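Local atomic coordinates of transposon Tn7 transposition protein tnsA (Escherichia coli, PDB entry 1T0F), a protein that cuts the 5' ends of the Tn7 transposon as a metal-dependent, restriction enzyme-like endonuclease, forming the transposase together with TnsB. Residues A[84-89]-A[154-159]; A[125-130]-A[160-165]. All coordinates share one frame; numbering follows the deposited sequence.

Both contacts belong to the nuclease domain and meet at the end of helix 143-159, which links parallel neighbours 129-134 and 163-166 in a beta-alpha-beta unit. Contact 1 packs that helix against strand 79-87 at one margin of the four-stranded sheet; contact 2 lies at the other margin, where strand 163-166 begins beside strand 129-134. Their centres are 12 Å apart. They touch directly: Trp-156 O lies 3.1 Å from Ile-161 N, a probable hydrogen bond, and Trp-156 CD1 packs 3.4 Å from Trp-163 CD1. Bound magnesium, held by Asp-117, Gln-133 and Val-134, is about 11 Å from the Leu-88 side chain and about 12 Å from that of Phe-164.

Contact 1. Residues A[84-89]-A[154-159]; sequences EQFPLL and RYWQQK
A helix laid across a mixed beta sheet, as in the PD-(D/E)XK restriction enzyme-like nucleases, meets an outer strand here: the last turns of helix 143-159 pack on the end of strand 79-87 and the residues leading into helix 90-100. Tyr-155 comes first along the helix. Its CG is anti to the backbone N (chi1 -178°), which sends the ring toward Leu-88. Leu-88 CB sits over the centre of one ring face, 3.8 Å from the centroid, in a CH-pi contact, and CD2 of the same leucine reaches CE2 of the phenol at 3.7 Å. On the opposite face, offset toward the rim, lies Lys-159 NZ, whose salt bridge goes to Asp-92. The phenol OH accepts a fairly straight hydrogen bond (159° at the hydrogen) from Leu-89 N, 3.1 Å away, and so engages the N-cap residue of helix 90-100. A phenylalanine here would lose the hydroxyl and would probably leave Leu-89 N without this acceptor, loosening the hold on the start of that helix. At Trp-156, CG is anti to the carbonyl carbon, and the indole's end comes near the strand although its CB bond points along the interface, not at it. NE1 donates its hydrogen bond to Thr-116 on the adjacent strand, a bond that would limit rotation of the ring system, while Trp-163 packs nearly parallel to it. One indole face receives Tyr-155 CD2 over its centre. Phe-86, its own CG anti to the backbone N, meets the indole's far edge obliquely, the two six-membered rings inclined at 39°. The end of Leu-88 touches both helix aromatics: its CD2 lies 3.7 Å from Trp-156 CZ2.

Contact 2. Residues A[125-130]-A[160-165]; sequences GPFEQF and QIPWFI
Where strands 129-134 and 163-166 start side by side, the loop before the first and the loop after helix 143-159 meet through apolar side chains at one end of the beta-alpha-beta unit. Phe-127 can be followed outward. Its CB points toward the other segment, and CG lies anti to the carbonyl carbon (chi1 -61°). CD1 then rests 3.8 Å from Pro-162 CG, CE1 reaches the same proline at CG and CB, and CZ ends 4.1 Å from Phe-164 CZ. The two phenylalanines approach tip to tip, yet their planes stand at 72°: the edge of Phe-164 is directed at the face of Phe-127, a T-shaped pair. Alongside, Phe-130 CB lies at the edge of the Phe-164 ring, and Ile-161 CD1 packs 3.7 Å from Gln-129 NE2. The backbones draw closest where Phe-130 CA approaches Pro-162 O at 3.3 Å, a bent CA-H...O contact. An apolar side chain of a neighbouring protein chain packs on each of the three phenylalanines. Cohesion between these two segments probably rests mainly on dispersion, with an electrostatic share from the one edge-to-face pair, while the backbone hydrogen bonds of Pro-162 and Phe-164 go to Ala-131 and Gln-133, further along strand 129-134.

Contact 1. Residues A[84-89]-A[154-159]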
# COMPACT_ATOMS: atom_id res chain seq x y z
N GLU A 84 -3.19 -6.59 -1.51
CA GLU A 84 -3.60 -5.26 -1.97
C GLU A 84 -4.85 -5.30 -2.84
O GLU A 84 -5.15 -6.32 -3.47
CB GLU A 84 -2.47 -4.58 -2.75
CG GLU A 84 -2.23 -5.09 -4.18
CD GLU A 84 -1.33 -6.32 -4.27
OE1 GLU A 84 -1.14 -7.03 -3.26
OE2 GLU A 84 -0.82 -6.59 -5.38
N GLN A 85 -5.57 -4.18 -2.87
CA GLN A 85 -6.79 -4.04 -3.67
C GLN A 85 -7.71 -5.23 -3.39
O GLN A 85 -8.12 -5.96 -4.31
CB GLN A 85 -6.45 -3.98 -5.16
CG GLN A 85 -5.15 -3.25 -5.55
CD GLN A 85 -5.06 -1.82 -5.04
OE1 GLN A 85 -6.07 -1.16 -4.79
NE2 GLN A 85 -3.82 -1.33 -4.90
N PHE A 86 -8.03 -5.44 -2.12
CA PHE A 86 -8.87 -6.55 -1.70
C PHE A 86 -10.36 -6.20 -1.87
O PHE A 86 -10.87 -5.27 -1.24
CB PHE A 86 -8.58 -6.90 -0.23
CG PHE A 86 -9.24 -8.16 0.22
CD1 PHE A 86 -8.70 -9.40 -0.12
CD2 PHE A 86 -10.40 -8.12 0.97
CE1 PHE A 86 -9.32 -10.58 0.28
CE2 PHE A 86 -11.03 -9.30 1.38
CZ PHE A 86 -10.49 -10.53 1.03
N PRO A 87 -11.07 -6.96 -2.71
CA PRO A 87 -12.49 -6.73 -2.98
C PRO A 87 -13.43 -7.11 -1.84
O PRO A 87 -13.22 -8.11 -1.16
CB PRO A 87 -12.73 -7.58 -4.23
CG PRO A 87 -11.88 -8.80 -3.94
CD PRO A 87 -10.59 -8.17 -3.42
N LEU A 88 -14.46 -6.29 -1.63
CA LEU A 88 -15.44 -6.53 -0.58
C LEU A 88 -16.66 -7.17 -1.26
O LEU A 88 -17.12 -6.67 -2.28
CB LEU A 88 -15.84 -5.21 0.08
CG LEU A 88 -14.71 -4.22 0.42
CD1 LEU A 88 -15.28 -3.07 1.25
CD2 LEU A 88 -13.61 -4.93 1.18
N LEU A 89 -17.15 -8.26 -0.68
CA LEU A 89 -18.30 -8.98 -1.24
C LEU A 89 -19.47 -8.06 -1.56
O LEU A 89 -20.08 -7.48 -0.66
CB LEU A 89 -18.78 -10.06 -0.27
CG LEU A 89 -19.85 -11.00 -0.83
CD1 LEU A 89 -19.26 -11.77 -2.00
CD2 LEU A 89 -20.33 -11.96 0.25
N ARG A 154 -18.10 -0.20 8.05
CA ARG A 154 -19.12 -1.14 8.50
C ARG A 154 -18.85 -2.56 8.03
O ARG A 154 -19.09 -3.52 8.77
CB ARG A 154 -20.50 -0.69 8.00
CG ARG A 154 -20.97 0.60 8.63
CD ARG A 154 -22.39 0.95 8.21
NE ARG A 154 -22.85 2.18 8.85
CZ ARG A 154 -24.03 2.32 9.45
NH1 ARG A 154 -24.88 1.30 9.49
NH2 ARG A 154 -24.36 3.47 10.01
N TYR A 155 -18.33 -2.69 6.82
CA TYR A 155 -18.02 -3.99 6.25
C TYR A 155 -17.04 -4.75 7.15
O TYR A 155 -17.31 -5.87 7.58
CB TYR A 155 -17.38 -3.83 4.87
CG TYR A 155 -17.07 -5.14 4.17
CD1 TYR A 155 -18.04 -5.80 3.42
CD2 TYR A 155 -15.80 -5.73 4.27
CE1 TYR A 155 -17.77 -7.01 2.78
CE2 TYR A 155 -15.52 -6.94 3.63
CZ TYR A 155 -16.51 -7.57 2.89
OH TYR A 155 -16.25 -8.75 2.24
N TRP A 156 -15.90 -4.13 7.42
CA TRP A 156 -14.92 -4.79 8.27
C TRP A 156 -15.38 -4.93 9.73
O TRP A 156 -15.01 -5.89 10.41
CB TRP A 156 -13.59 -4.04 8.17
CG TRP A 156 -13.00 -4.19 6.82
CD1 TRP A 156 -12.87 -3.22 5.87
CD2 TRP A 156 -12.50 -5.40 6.23
NE1 TRP A 156 -12.33 -3.75 4.72
CE2 TRP A 156 -12.09 -5.09 4.92
CE3 TRP A 156 -12.37 -6.72 6.69
CZ2 TRP A 156 -11.56 -6.04 4.05
CZ3 TRP A 156 -11.84 -7.67 5.83
CH2 TRP A 156 -11.44 -7.32 4.52
N GLN A 157 -16.19 -3.99 10.21
CA GLN A 157 -16.68 -4.11 11.57
C GLN A 157 -17.52 -5.38 11.66
O GLN A 157 -17.46 -6.12 12.64
CB GLN A 157 -17.54 -2.90 11.96
CG GLN A 157 -18.32 -3.13 13.24
CD GLN A 157 -19.17 -1.94 13.62
OE1 GLN A 157 -18.66 -0.92 14.09
NE2 GLN A 157 -20.47 -2.06 13.43
N GLN A 158 -18.29 -5.62 10.61
CA GLN A 158 -19.15 -6.80 10.50
C GLN A 158 -18.29 -8.07 10.55
O GLN A 158 -18.66 -9.06 11.18
CB GLN A 158 -19.92 -6.74 9.18
CG GLN A 158 -21.14 -7.62 9.09
CD GLN A 158 -21.91 -7.36 7.79
OE1 GLN A 158 -21.58 -7.92 6.74
NE2 GLN A 158 -22.92 -6.50 7.86
N LYS A 159 -17.13 -8.02 9.90
CA LYS A 159 -16.20 -9.16 9.85
C LYS A 159 -15.33 -9.26 11.11
O LYS A 159 -14.55 -10.20 11.26
CB LYS A 159 -15.28 -9.03 8.63
CG LYS A 159 -15.99 -9.02 7.28
CD LYS A 159 -16.61 -10.36 6.97
CE LYS A 159 -17.19 -10.38 5.56
NZ LYS A 159 -18.24 -9.34 5.37

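Contact 2. Residues A[125-130]-A[160-165]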
# COMPACT_ATOMS: atom_id res chain seq x y z
N GLY A 125 2.21 -10.52 17.26
CA GLY A 125 2.11 -9.09 17.51
C GLY A 125 0.70 -8.64 17.85
O GLY A 125 -0.20 -9.47 17.99
N PRO A 126 0.48 -7.32 17.98
CA PRO A 126 -0.81 -6.72 18.32
C PRO A 126 -2.02 -7.12 17.46
O PRO A 126 -3.08 -7.41 18.01
CB PRO A 126 -0.53 -5.22 18.25
CG PRO A 126 0.59 -5.13 17.27
CD PRO A 126 1.48 -6.28 17.68
N PHE A 127 -1.86 -7.12 16.14
CA PHE A 127 -2.95 -7.47 15.23
C PHE A 127 -2.59 -8.62 14.30
O PHE A 127 -1.66 -8.50 13.50
CB PHE A 127 -3.32 -6.25 14.38
CG PHE A 127 -3.80 -5.07 15.18
CD1 PHE A 127 -5.10 -5.02 15.66
CD2 PHE A 127 -2.93 -4.03 15.48
CE1 PHE A 127 -5.54 -3.95 16.44
CE2 PHE A 127 -3.35 -2.95 16.25
CZ PHE A 127 -4.66 -2.91 16.73
N GLU A 128 -3.33 -9.72 14.38
CA GLU A 128 -3.07 -10.87 13.53
C GLU A 128 -3.58 -10.59 12.11
O GLU A 128 -3.10 -11.17 11.13
CB GLU A 128 -3.74 -12.12 14.10
CG GLU A 128 -5.26 -12.17 13.98
CD GLU A 128 -5.87 -13.30 14.81
OE1 GLU A 128 -5.23 -14.37 14.92
OE2 GLU A 128 -6.99 -13.12 15.34
N GLN A 129 -4.55 -9.70 12.01
CA GLN A 129 -5.09 -9.32 10.71
C GLN A 129 -5.70 -7.93 10.83
O GLN A 129 -6.37 -7.63 11.82
CB GLN A 129 -6.15 -10.32 10.27
CG GLN A 129 -6.42 -10.32 8.77
CD GLN A 129 -7.33 -11.46 8.34
OE1 GLN A 129 -7.24 -11.95 7.22
NE2 GLN A 129 -8.20 -11.90 9.25
N PHE A 130 -5.46 -7.09 9.84
CA PHE A 130 -6.06 -5.76 9.86
C PHE A 130 -6.16 -5.26 8.44
O PHE A 130 -5.45 -5.73 7.56
CB PHE A 130 -5.26 -4.78 10.75
CG PHE A 130 -3.86 -4.52 10.29
CD1 PHE A 130 -3.60 -3.59 9.29
CD2 PHE A 130 -2.78 -5.18 10.89
CE1 PHE A 130 -2.29 -3.31 8.88
CE2 PHE A 130 -1.47 -4.91 10.49
CZ PHE A 130 -1.23 -3.97 9.49
N GLN A 160 -15.46 -8.27 11.99
CA GLN A 160 -14.70 -8.23 13.23
C GLN A 160 -13.19 -8.14 12.99
O GLN A 160 -12.37 -8.65 13.77
CB GLN A 160 -15.05 -9.44 14.09
CG GLN A 160 -16.54 -9.51 14.42
CD GLN A 160 -16.89 -10.61 15.40
OE1 GLN A 160 -16.42 -10.61 16.54
NE2 GLN A 160 -17.71 -11.55 14.96
N ILE A 161 -12.83 -7.47 11.90
CA ILE A 161 -11.43 -7.27 11.54
C ILE A 161 -11.11 -5.78 11.66
O ILE A 161 -11.79 -4.94 11.07
CB ILE A 161 -11.16 -7.74 10.10
CG1 ILE A 161 -11.31 -9.26 10.02
CG2 ILE A 161 -9.76 -7.30 9.66
CD1 ILE A 161 -11.17 -9.82 8.62
N PRO A 162 -10.07 -5.43 12.44
CA PRO A 162 -9.69 -4.02 12.61
C PRO A 162 -9.44 -3.34 11.28
O PRO A 162 -8.77 -3.89 10.40
CB PRO A 162 -8.42 -4.09 13.46
CG PRO A 162 -8.61 -5.37 14.24
CD PRO A 162 -9.16 -6.31 13.19
N TRP A 163 -9.96 -2.12 11.13
CA TRP A 163 -9.80 -1.36 9.89
C TRP A 163 -9.36 0.05 10.24
O TRP A 163 -9.89 0.65 11.19
CB TRP A 163 -11.14 -1.31 9.15
CG TRP A 163 -11.15 -0.44 7.93
CD1 TRP A 163 -10.70 -0.76 6.69
CD2 TRP A 163 -11.68 0.89 7.84
NE1 TRP A 163 -10.92 0.29 5.82
CE2 TRP A 163 -11.53 1.31 6.51
CE3 TRP A 163 -12.27 1.76 8.76
CZ2 TRP A 163 -11.95 2.57 6.06
CZ3 TRP A 163 -12.69 3.02 8.32
CH2 TRP A 163 -12.53 3.40 6.99
N PHE A 164 -8.40 0.57 9.48
CA PHE A 164 -7.86 1.91 9.70
C PHE A 164 -7.68 2.66 8.40
O PHE A 164 -7.56 2.07 7.32
CB PHE A 164 -6.48 1.82 10.36
CG PHE A 164 -6.46 1.03 11.62
CD1 PHE A 164 -6.79 1.62 12.83
CD2 PHE A 164 -6.15 -0.33 11.59
CE1 PHE A 164 -6.81 0.87 14.01
CE2 PHE A 164 -6.17 -1.09 12.75
CZ PHE A 164 -6.50 -0.49 13.96
N ILE A 165 -7.61 3.98 8.51
CA ILE A 165 -7.36 4.83 7.37
C ILE A 165 -5.93 5.37 7.52
O ILE A 165 -5.52 5.73 8.62
CB ILE A 165 -8.33 6.02 7.34
CG1 ILE A 165 -9.75 5.52 7.08
CG2 ILE A 165 -7.89 7.02 6.27
CD1 ILE A 165 -10.80 6.57 7.35